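Local coordinates for glutathione S-transferase (Cupriavidus metallidurans, PDB 4MK3), which probably conjugates glutathione to electrophilic substrates as a dimeric glutathione transferase, and binds glutathione sulfinic acid, at residues Arg35-Val40 / Arg86-Tyr91; Leu41-Ile46 / Thr173-Ala178; Leu123-Leu128 / Ser151-Ala156. One frame throughout, in Å; residues are numbered along the deposited sequence.

Contact 1 (Arg35-Val40 / Arg86-Tyr91)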
loop_
_atom_site.group_PDB
_atom_site.type_symbol
_atom_site.label_atom_id
_atom_site.label_comp_id
_atom_site.label_asym_id
_atom_site.label_seq_id
_atom_site.Cartn_x
_atom_site.Cartn_y
_atom_site.Cartn_z
ATOM N N ARG A 35 12.549 -4.811 5.398
ATOM C CA ARG A 35 13.914 -4.615 4.909
ATOM C C ARG A 35 14.039 -3.276 4.202
ATOM O O ARG A 35 15.031 -2.580 4.357
ATOM C CB ARG A 35 14.377 -5.729 3.978
ATOM C CG ARG A 35 15.863 -5.595 3.648
ATOM C CD ARG A 35 16.313 -6.531 2.577
ATOM N NE ARG A 35 17.767 -6.559 2.476
ATOM C CZ ARG A 35 18.433 -7.382 1.696
ATOM N NH1 ARG A 35 17.769 -8.209 0.888
ATOM N NH2 ARG A 35 19.751 -7.397 1.709
ATOM N N LYS A 36 13.017 -2.911 3.437
ATOM C CA LYS A 36 12.999 -1.599 2.805
ATOM C C LYS A 36 13.189 -0.477 3.819
ATOM O O LYS A 36 13.998 0.439 3.631
ATOM C CB LYS A 36 11.697 -1.413 2.009
ATOM C CG LYS A 36 11.538 -0.036 1.371
ATOM C CD LYS A 36 10.236 0.099 0.566
ATOM C CE LYS A 36 9.037 -0.071 1.471
ATOM N NZ LYS A 36 7.744 0.236 0.796
ATOM N N VAL A 37 12.451 -0.548 4.929
ATOM C CA VAL A 37 12.571 0.448 5.977
ATOM C C VAL A 37 13.950 0.419 6.633
ATOM O O VAL A 37 14.545 1.453 6.882
ATOM C CB VAL A 37 11.474 0.245 7.034
ATOM C CG1 VAL A 37 11.772 1.069 8.294
ATOM C CG2 VAL A 37 10.104 0.559 6.441
ATOM N N ARG A 38 14.459 -0.767 6.914
ATOM C CA ARG A 38 15.766 -0.875 7.520
ATOM C C ARG A 38 16.865 -0.330 6.610
ATOM O O ARG A 38 17.800 0.315 7.081
ATOM C CB ARG A 38 16.045 -2.310 7.914
ATOM C CG ARG A 38 15.055 -2.838 8.930
ATOM C CD ARG A 38 15.317 -4.273 9.202
ATOM N NE ARG A 38 16.620 -4.446 9.808
ATOM C CZ ARG A 38 17.327 -5.555 9.720
ATOM N NH1 ARG A 38 16.851 -6.559 9.013
ATOM N NH2 ARG A 38 18.505 -5.649 10.323
ATOM N N VAL A 39 16.742 -0.570 5.312
ATOM C CA VAL A 39 17.700 0.003 4.362
ATOM C C VAL A 39 17.631 1.532 4.390
ATOM O O VAL A 39 18.661 2.196 4.441
ATOM C CB VAL A 39 17.494 -0.563 2.950
ATOM C CG1 VAL A 39 18.273 0.256 1.911
ATOM C CG2 VAL A 39 17.910 -2.041 2.911
ATOM N N VAL A 40 16.424 2.089 4.383
ATOM C CA VAL A 40 16.279 3.523 4.466
ATOM C C VAL A 40 16.939 4.023 5.757
ATOM O O VAL A 40 17.734 4.956 5.747
ATOM C CB VAL A 40 14.797 3.947 4.427
ATOM C CG1 VAL A 40 14.654 5.423 4.774
ATOM C CG2 VAL A 40 14.213 3.658 3.038
ATOM N N ARG A 86 5.594 2.204 3.559
ATOM C CA ARG A 86 5.734 3.410 2.740
ATOM C C ARG A 86 5.688 4.666 3.578
ATOM O O ARG A 86 6.429 5.629 3.332
ATOM C CB ARG A 86 4.621 3.504 1.719
ATOM C CG ARG A 86 4.558 2.377 0.808
ATOM C CD ARG A 86 3.694 2.811 -0.369
ATOM N NE ARG A 86 3.227 1.683 -1.090
ATOM C CZ ARG A 86 2.300 1.757 -2.032
ATOM N NH1 ARG A 86 1.765 2.935 -2.342
ATOM N NH2 ARG A 86 1.941 0.649 -2.674
ATOM N N VAL A 87 4.817 4.659 4.588
ATOM C CA VAL A 87 4.681 5.801 5.468
ATOM C C VAL A 87 5.928 5.959 6.337
ATOM O O VAL A 87 6.418 7.061 6.567
ATOM C CB VAL A 87 3.419 5.629 6.360
ATOM C CG1 VAL A 87 3.269 6.793 7.328
ATOM C CG2 VAL A 87 2.186 5.520 5.489
ATOM N N ILE A 88 6.460 4.839 6.812
ATOM C CA ILE A 88 7.677 4.857 7.607
ATOM C C ILE A 88 8.870 5.334 6.773
ATOM O O ILE A 88 9.660 6.167 7.222
ATOM C CB ILE A 88 7.973 3.469 8.177
ATOM C CG1 ILE A 88 6.840 3.016 9.117
ATOM C CG2 ILE A 88 9.321 3.478 8.898
ATOM C CD1 ILE A 88 6.898 1.514 9.411
ATOM N N ALA A 89 8.979 4.828 5.551
ATOM C CA ALA A 89 10.081 5.248 4.678
ATOM C C ALA A 89 10.054 6.746 4.391
ATOM O O ALA A 89 11.080 7.423 4.470
ATOM C CB ALA A 89 10.071 4.446 3.380
ATOM N N GLU A 90 8.878 7.266 4.044
ATOM C CA GLU A 90 8.708 8.693 3.764
ATOM C C GLU A 90 9.067 9.563 4.962
ATOM O O GLU A 90 9.725 10.592 4.838
ATOM C CB GLU A 90 7.266 8.947 3.303
ATOM C CG GLU A 90 6.856 10.402 3.157
ATOM C CD GLU A 90 5.377 10.563 2.854
ATOM O OE1 GLU A 90 4.558 9.725 3.325
ATOM O OE2 GLU A 90 5.031 11.535 2.153
ATOM N N TYR A 91 8.618 9.149 6.136
ATOM C CA TYR A 91 8.917 9.897 7.333
ATOM C C TYR A 91 10.410 9.828 7.678
ATOM O O TYR A 91 11.021 10.848 7.997
ATOM C CB TYR A 91 8.074 9.374 8.477
ATOM C CG TYR A 91 8.314 10.123 9.763
ATOM C CD1 TYR A 91 8.100 11.492 9.841
ATOM C CD2 TYR A 91 8.772 9.467 10.881
ATOM C CE1 TYR A 91 8.322 12.182 11.009
ATOM C CE2 TYR A 91 8.998 10.149 12.060
ATOM C CZ TYR A 91 8.772 11.501 12.108
ATOM O OH TYR A 91 8.998 12.188 13.278
#
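Val37 and Ile88 meet methyl to methyl between two helices that run almost exactly parallel, their axes 9.3 Å apart and only 5° from alignment. The two side chains stand at about a right angle to each other. CG1 of Val37 presses on CG2 of Ile88 at 3.5 Å, closer than carbon atoms usually pack, while CG2 of Val37 rests 3.9 Å from that same methyl of Ile88, which thus sits against both prongs of the valine. Ile88 delivers it through its branch: CG2 lies anti to the backbone N, whereas CG1, with chi1 -62°, is turned to the N side.

One turn further on, Val40 faces Ala89, its CG2 at 4.2 Å from the alanine CB and its CG1 near Ala89 O. At the other end Lys36 runs out straight and then bends at chi3 (62°), which carries NZ to 3.8 Å from CG of Arg86. That ammonium pairs with Glu116 and Asp120 and is hydrogen-bonded to Ser85; Asp120 also takes Arg86 NE, so two like charges probably share its carboxylate. The guanidinium reaches on to Asp84 of the second subunit.

Both helices belong to the thioredoxin-like N-terminal domain, where they lie side by side. Helix 106-134 covers the Arg86 end, and helix 177-192 packs against Val39 and Val40.

Contact 2 (Leu41-Ile46 / Thr173-Ala178)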
loop_
_atom_site.group_PDB
_atom_site.type_symbol
_atom_site.label_atom_id
_atom_site.label_comp_id
_atom_site.label_asym_id
_atom_site.label_seq_id
_atom_site.Cartn_x
_atom_site.Cartn_y
_atom_site.Cartn_z
ATOM N N LEU A 41 16.620 3.416 6.894
ATOM C CA LEU A 41 17.205 3.883 8.149
ATOM C C LEU A 41 18.725 3.809 8.155
ATOM O O LEU A 41 19.398 4.694 8.658
ATOM C CB LEU A 41 16.635 3.111 9.336
ATOM C CG LEU A 41 15.140 3.360 9.561
ATOM C CD1 LEU A 41 14.542 2.310 10.466
ATOM C CD2 LEU A 41 14.925 4.732 10.173
ATOM N N ALA A 42 19.280 2.760 7.565
ATOM C CA ALA A 42 20.727 2.632 7.471
ATOM C C ALA A 42 21.333 3.700 6.553
ATOM O O ALA A 42 22.335 4.320 6.888
ATOM C CB ALA A 42 21.088 1.255 6.971
ATOM N N GLU A 43 20.713 3.899 5.396
ATOM C CA GLU A 43 21.216 4.903 4.461
ATOM C C GLU A 43 21.214 6.296 5.097
ATOM O O GLU A 43 22.139 7.091 4.861
ATOM C CB GLU A 43 20.377 4.934 3.179
ATOM C CG GLU A 43 20.400 3.668 2.339
ATOM C CD GLU A 43 21.651 3.458 1.517
ATOM O OE1 GLU A 43 22.534 4.346 1.497
ATOM O OE2 GLU A 43 21.753 2.389 0.866
ATOM N N LYS A 44 20.189 6.571 5.910
ATOM C CA LYS A 44 19.997 7.882 6.559
ATOM C C LYS A 44 20.811 8.026 7.860
ATOM O O LYS A 44 20.883 9.117 8.448
ATOM C CB LYS A 44 18.525 8.080 6.906
ATOM C CG LYS A 44 17.528 7.979 5.759
ATOM C CD LYS A 44 17.665 9.079 4.785
ATOM C CE LYS A 44 17.345 10.449 5.365
ATOM N NZ LYS A 44 17.414 11.419 4.260
ATOM N N LYS A 45 21.403 6.921 8.308
ATOM C CA LYS A 45 22.169 6.882 9.555
ATOM C C LYS A 45 21.306 7.272 10.758
ATOM O O LYS A 45 21.746 8.004 11.660
ATOM C CB LYS A 45 23.407 7.762 9.443
ATOM C CG LYS A 45 24.311 7.368 8.282
ATOM C CD LYS A 45 25.546 8.253 8.211
ATOM C CE LYS A 45 26.396 7.911 7.003
ATOM N NZ LYS A 45 26.902 6.506 7.049
ATOM N N ILE A 46 20.082 6.757 10.764
ATOM C CA ILE A 46 19.150 6.968 11.859
ATOM C C ILE A 46 19.192 5.777 12.810
ATOM O O ILE A 46 18.967 4.642 12.396
ATOM C CB ILE A 46 17.730 7.171 11.324
ATOM C CG1 ILE A 46 17.697 8.410 10.432
ATOM C CG2 ILE A 46 16.733 7.330 12.477
ATOM C CD1 ILE A 46 16.459 8.486 9.572
ATOM N N THR A 173 20.274 9.143 -12.737
ATOM C CA THR A 173 21.597 9.346 -12.158
ATOM C C THR A 173 21.699 8.972 -10.685
ATOM O O THR A 173 22.789 8.656 -10.225
ATOM C CB THR A 173 22.048 10.824 -12.266
ATOM O OG1 THR A 173 21.041 11.666 -11.698
ATOM C CG2 THR A 173 22.247 11.241 -13.717
ATOM N N HIS A 174 20.607 9.068 -9.926
ATOM C CA HIS A 174 20.706 8.955 -8.472
ATOM C C HIS A 174 19.940 7.818 -7.894
ATOM O O HIS A 174 18.853 7.491 -8.332
ATOM C CB HIS A 174 20.204 10.229 -7.808
ATOM C CG HIS A 174 21.187 11.345 -7.875
ATOM N ND1 HIS A 174 21.434 12.050 -9.035
ATOM C CD2 HIS A 174 22.030 11.853 -6.945
ATOM C CE1 HIS A 174 22.364 12.954 -8.809
ATOM N NE2 HIS A 174 22.739 12.862 -7.546
ATOM N N TYR A 175 20.536 7.247 -6.850
ATOM C CA TYR A 175 19.907 6.243 -5.994
ATOM C C TYR A 175 18.796 6.882 -5.169
ATOM O O TYR A 175 19.001 7.929 -4.547
ATOM C CB TYR A 175 20.986 5.710 -5.075
ATOM C CG TYR A 175 20.635 4.639 -4.055
ATOM C CD1 TYR A 175 20.486 3.314 -4.414
ATOM C CD2 TYR A 175 20.549 4.961 -2.720
ATOM C CE1 TYR A 175 20.233 2.349 -3.470
ATOM C CE2 TYR A 175 20.296 3.996 -1.767
ATOM C CZ TYR A 175 20.155 2.694 -2.156
ATOM O OH TYR A 175 19.951 1.717 -1.217
ATOM N N THR A 176 17.633 6.246 -5.201
ATOM C CA THR A 176 16.452 6.722 -4.488
ATOM C C THR A 176 15.723 5.554 -3.841
ATOM O O THR A 176 16.098 4.387 -3.961
ATOM C CB THR A 176 15.443 7.405 -5.451
ATOM O OG1 THR A 176 14.889 6.422 -6.336
ATOM C CG2 THR A 176 16.079 8.545 -6.246
ATOM N N LEU A 177 14.640 5.896 -3.155
ATOM C CA LEU A 177 13.770 4.878 -2.588
ATOM C C LEU A 177 13.264 3.896 -3.641
ATOM O O LEU A 177 12.956 2.749 -3.315
ATOM C CB LEU A 177 12.599 5.572 -1.885
ATOM C CG LEU A 177 11.535 4.678 -1.233
ATOM C CD1 LEU A 177 12.132 3.799 -0.147
ATOM C CD2 LEU A 177 10.418 5.545 -0.651
ATOM N N ALA A 178 13.163 4.320 -4.907
ATOM C CA ALA A 178 12.790 3.390 -5.952
ATOM C C ALA A 178 13.732 2.194 -6.004
ATOM O O ALA A 178 13.298 1.029 -6.076
ATOM C CB ALA A 178 12.763 4.105 -7.308
#
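The ring of Tyr175 and the carboxylate of Glu43 are the flat groups that meet here, tilted 54° apart, and OE2 reaches the phenol end of the ring obliquely. Arg215 makes a cation-pi contact with the Tyr175 ring, and Trp169 an edge-to-face pair. At the neighbouring His174 ring, Thr173 OG1 lies at the edge, in the ring plane, hydrogen-bonded to ND1. The contact lies where the thioredoxin-like N-terminal domain of the glutathione transferase fold meets its helical C-terminal domain: helix 32-44 ends here in a Schellman motif, with Lys45 at positive phi, across from the loop that leads into helix 177-192.

Tyr175 OH donates a weak hydrogen bond to Glu43 OE2 at 2.8 Å. Glu43 OE2 also lies 3.4 Å from Tyr175 CE2, and Glu43 CD is close to the same carbon, so the acid sits obliquely beside the CE2-CZ corner of the ring as well as bonding its hydroxyl. A bend at chi2 (-77°) folds the glutamate chain to bring it there. OE2 is shared: it is also hydrogen-bonded to Ser217, its stronger partner, and salt-bridged to Arg215; these two bonds tie the end of helix 32-44 to Arg215 and to Ser217 of helix 216-219. Replacing Glu43 by an alanine would probably leave Arg215 without this carboxylate and the Tyr175 hydroxyl without its acceptor across the domain boundary.

Beyond the tyrosine, Thr176 is the N-cap of helix 177-192. Thr176 OG1 accepts from Ala178 N at 3.1 Å, a clearly bent bond, 136° at the hydrogen.

Contact 3 (Leu123-Leu128 / Ser151-Ala156). With GSF (L-gamma-glutamyl-3-sulfino-L-alanylglycine), chain E.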
loop_
_atom_site.group_PDB
_atom_site.type_symbol
_atom_site.label_atom_id
_atom_site.label_comp_id
_atom_site.label_asym_id
_atom_site.label_seq_id
_atom_site.Cartn_x
_atom_site.Cartn_y
_atom_site.Cartn_z
ATOM N N LEU A 123 5.793 -7.636 -4.176
ATOM C CA LEU A 123 5.824 -8.279 -2.868
ATOM C C LEU A 123 4.449 -8.733 -2.388
ATOM O O LEU A 123 4.327 -9.829 -1.835
ATOM C CB LEU A 123 6.448 -7.345 -1.827
ATOM C CG LEU A 123 7.947 -7.074 -2.023
ATOM C CD1 LEU A 123 8.420 -6.078 -0.971
ATOM C CD2 LEU A 123 8.742 -8.330 -1.959
ATOM N N ASP A 124 3.417 -7.916 -2.600
ATOM C CA ASP A 124 2.075 -8.295 -2.151
ATOM C C ASP A 124 1.672 -9.618 -2.803
ATOM O O ASP A 124 1.114 -10.492 -2.146
ATOM C CB ASP A 124 1.050 -7.234 -2.528
ATOM C CG ASP A 124 1.227 -5.907 -1.779
ATOM O OD1 ASP A 124 1.864 -5.857 -0.688
ATOM O OD2 ASP A 124 0.642 -4.908 -2.284
ATOM N N ALA A 125 1.955 -9.742 -4.095
ATOM C CA ALA A 125 1.603 -10.937 -4.850
ATOM C C ALA A 125 2.440 -12.131 -4.385
ATOM O O ALA A 125 1.928 -13.247 -4.235
ATOM C CB ALA A 125 1.807 -10.696 -6.320
ATOM N N ALA A 126 3.725 -11.894 -4.159
ATOM C CA ALA A 126 4.616 -12.950 -3.699
ATOM C C ALA A 126 4.196 -13.452 -2.315
ATOM O O ALA A 126 4.168 -14.663 -2.066
ATOM C CB ALA A 126 6.063 -12.456 -3.686
ATOM N N LEU A 127 3.877 -12.539 -1.396
ATOM C CA LEU A 127 3.393 -12.944 -0.092
ATOM C C LEU A 127 2.130 -13.778 -0.189
ATOM O O LEU A 127 2.000 -14.785 0.480
ATOM C CB LEU A 127 3.156 -11.734 0.822
ATOM C CG LEU A 127 4.240 -11.436 1.864
ATOM C CD1 LEU A 127 4.470 -12.605 2.837
ATOM C CD2 LEU A 127 5.513 -11.066 1.152
ATOM N N LEU A 128 1.182 -13.349 -1.006
ATOM C CA LEU A 128 -0.036 -14.128 -1.179
ATOM C C LEU A 128 0.243 -15.518 -1.715
ATOM O O LEU A 128 -0.392 -16.500 -1.294
ATOM C CB LEU A 128 -1.049 -13.399 -2.057
ATOM C CG LEU A 128 -1.777 -12.246 -1.354
ATOM C CD1 LEU A 128 -2.512 -11.360 -2.368
ATOM C CD2 LEU A 128 -2.738 -12.738 -0.289
ATOM N N SER A 151 1.322 -14.496 -12.036
ATOM C CA SER A 151 1.297 -13.695 -13.257
ATOM C C SER A 151 1.579 -12.215 -12.963
ATOM O O SER A 151 2.208 -11.544 -13.775
ATOM C CB SER A 151 -0.027 -13.851 -13.994
ATOM O OG SER A 151 -0.130 -15.154 -14.538
ATOM N N LYS A 152 1.139 -11.703 -11.813
ATOM C CA LYS A 152 1.409 -10.321 -11.461
ATOM C C LYS A 152 2.902 -10.170 -11.243
ATOM O O LYS A 152 3.477 -9.143 -11.583
ATOM C CB LYS A 152 0.698 -9.920 -10.171
ATOM C CG LYS A 152 -0.834 -9.894 -10.278
ATOM C CD LYS A 152 -1.447 -9.418 -8.949
ATOM C CE LYS A 152 -2.961 -9.585 -8.895
ATOM N NZ LYS A 152 -3.624 -8.814 -9.986
ATOM N N ILE A 153 3.527 -11.167 -10.619
ATOM C CA ILE A 153 4.963 -11.079 -10.364
ATOM C C ILE A 153 5.709 -10.992 -11.696
ATOM O O ILE A 153 6.576 -10.121 -11.861
ATOM C CB ILE A 153 5.478 -12.270 -9.536
ATOM C CG1 ILE A 153 4.843 -12.264 -8.143
ATOM C CG2 ILE A 153 7.008 -12.238 -9.424
ATOM C CD1 ILE A 153 5.036 -13.583 -7.343
ATOM N N ASP A 154 5.361 -11.860 -12.640
ATOM C CA ASP A 154 6.009 -11.876 -13.949
ATOM C C ASP A 154 5.830 -10.524 -14.634
ATOM O O ASP A 154 6.768 -9.989 -15.214
ATOM C CB ASP A 154 5.427 -12.954 -14.823
ATOM C CG ASP A 154 5.851 -14.351 -14.408
ATOM O OD1 ASP A 154 6.820 -14.496 -13.632
ATOM O OD2 ASP A 154 5.203 -15.295 -14.873
ATOM N N ALA A 155 4.617 -9.994 -14.594
ATOM C CA ALA A 155 4.323 -8.717 -15.235
ATOM C C ALA A 155 5.070 -7.574 -14.566
ATOM O O ALA A 155 5.589 -6.662 -15.233
ATOM C CB ALA A 155 2.811 -8.464 -15.228
ATOM N N ALA A 156 5.142 -7.615 -13.242
ATOM C CA ALA A 156 5.848 -6.561 -12.516
ATOM C C ALA A 156 7.334 -6.592 -12.849
ATOM O O ALA A 156 7.958 -5.539 -12.984
ATOM C CB ALA A 156 5.633 -6.708 -11.027
HETATM C CB1 GSF E . -5.032 -1.728 -4.183
HETATM C CG1 GSF E . -6.042 -1.626 -5.318
HETATM C CD1 GSF E . -6.837 -2.901 -5.502
HETATM O OE1 GSF E . -6.579 -3.944 -4.936
HETATM C C1 GSF E . -4.397 0.672 -4.231
HETATM O O11 GSF E . -4.880 1.247 -5.239
HETATM O O12 GSF E . -4.358 1.286 -3.132
HETATM N N1 GSF E . -2.861 -0.990 -3.338
HETATM C CA1 GSF E . -3.883 -0.738 -4.351
HETATM N N2 GSF E . -7.926 -2.821 -6.357
HETATM C CA2 GSF E . -8.710 -3.975 -6.643
HETATM C CB2 GSF E . -10.078 -3.566 -7.080
HETATM S SG2 GSF E . -11.128 -3.055 -5.766
HETATM O O1S GSF E . -12.508 -3.238 -6.249
HETATM O O2S GSF E . -10.821 -1.634 -5.429
HETATM C C2 GSF E . -8.177 -4.687 -7.867
HETATM O O2 GSF E . -7.906 -4.060 -8.888
HETATM N N3 GSF E . -8.026 -6.067 -7.793
HETATM C CA3 GSF E . -7.580 -6.793 -8.948
HETATM C C3 GSF E . -6.531 -7.855 -8.599
HETATM O O31 GSF E . -6.227 -8.706 -9.488
HETATM O O32 GSF E . -5.987 -7.890 -7.475
#
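Ile153 reaches across to Ala125 and Ala126, whose small side chains are consistent with an approach of 8.8 Å between the segment axes, which run roughly antiparallel, at 151°. Ile153 CG1 touches the CB of Ala125 at 3.9 Å, and Ile153 CD1 goes further, to 3.7 Å from Ala126 CA and 4.0 Å from Ala126 CB. The extended chi2 (167°) is what sends the terminal methyl over the alanine backbone.

Lys152, the residue before it, can be followed from root to tip. Its CB faces the other helix and packs against Ala125 CB at 4.1 Å. From there CG, CD and CE run out extended and lead away from the helix pair, and Lys152 CE comes within 3.4 Å of O31 of the bound glutathione sulfinic acid (GSF). A final bend at chi4 (-59°) turns Lys152 NZ onto GSF O31 of the ligand's glycine carboxylate, a hydrogen bond of 2.7 Å. NZ also bonds to Leu68 O of the second subunit. One lysine therefore begins in apolar packing and ends in a binding site that spans the dimer: Arg148 holds the ligand from the same chain as Lys152, while Ser31, Lys70, Val71, Asp84 and Ser85 of the second subunit supply further bonds.

Within the C-terminal helical domain, helices 106-134 and 143-164 form this pair. Helix 177-192 packs beside it, with Tyr188 touching Ala126 and Leu189 touching Ile153, while Tyr33 of helix 32-44 adjoins Leu123 and Leu127.

The three contacts illustrate how a two-domain fold is tied together at successive levels. Contact 1 is internal to the N-terminal domain, contact 2 joins it to the C-terminal domain, and contact 3 lies wholly within the latter. Contacts 1 and 2 share helix 32-44, have centres about 9 Å apart and touch directly where Leu177 meets Val40 and Ala89; along the chain their segments alternate. Contact 1 closes before contact 3 opens, and contact 3 is nested inside the loop closed by contact 2, its centre about 20 Å from that of contact 1 and 24 Å from that of contact 2, across the chain's centre. Contacts 1 and 3 both reach the second subunit, so both lie beside the dimer interface.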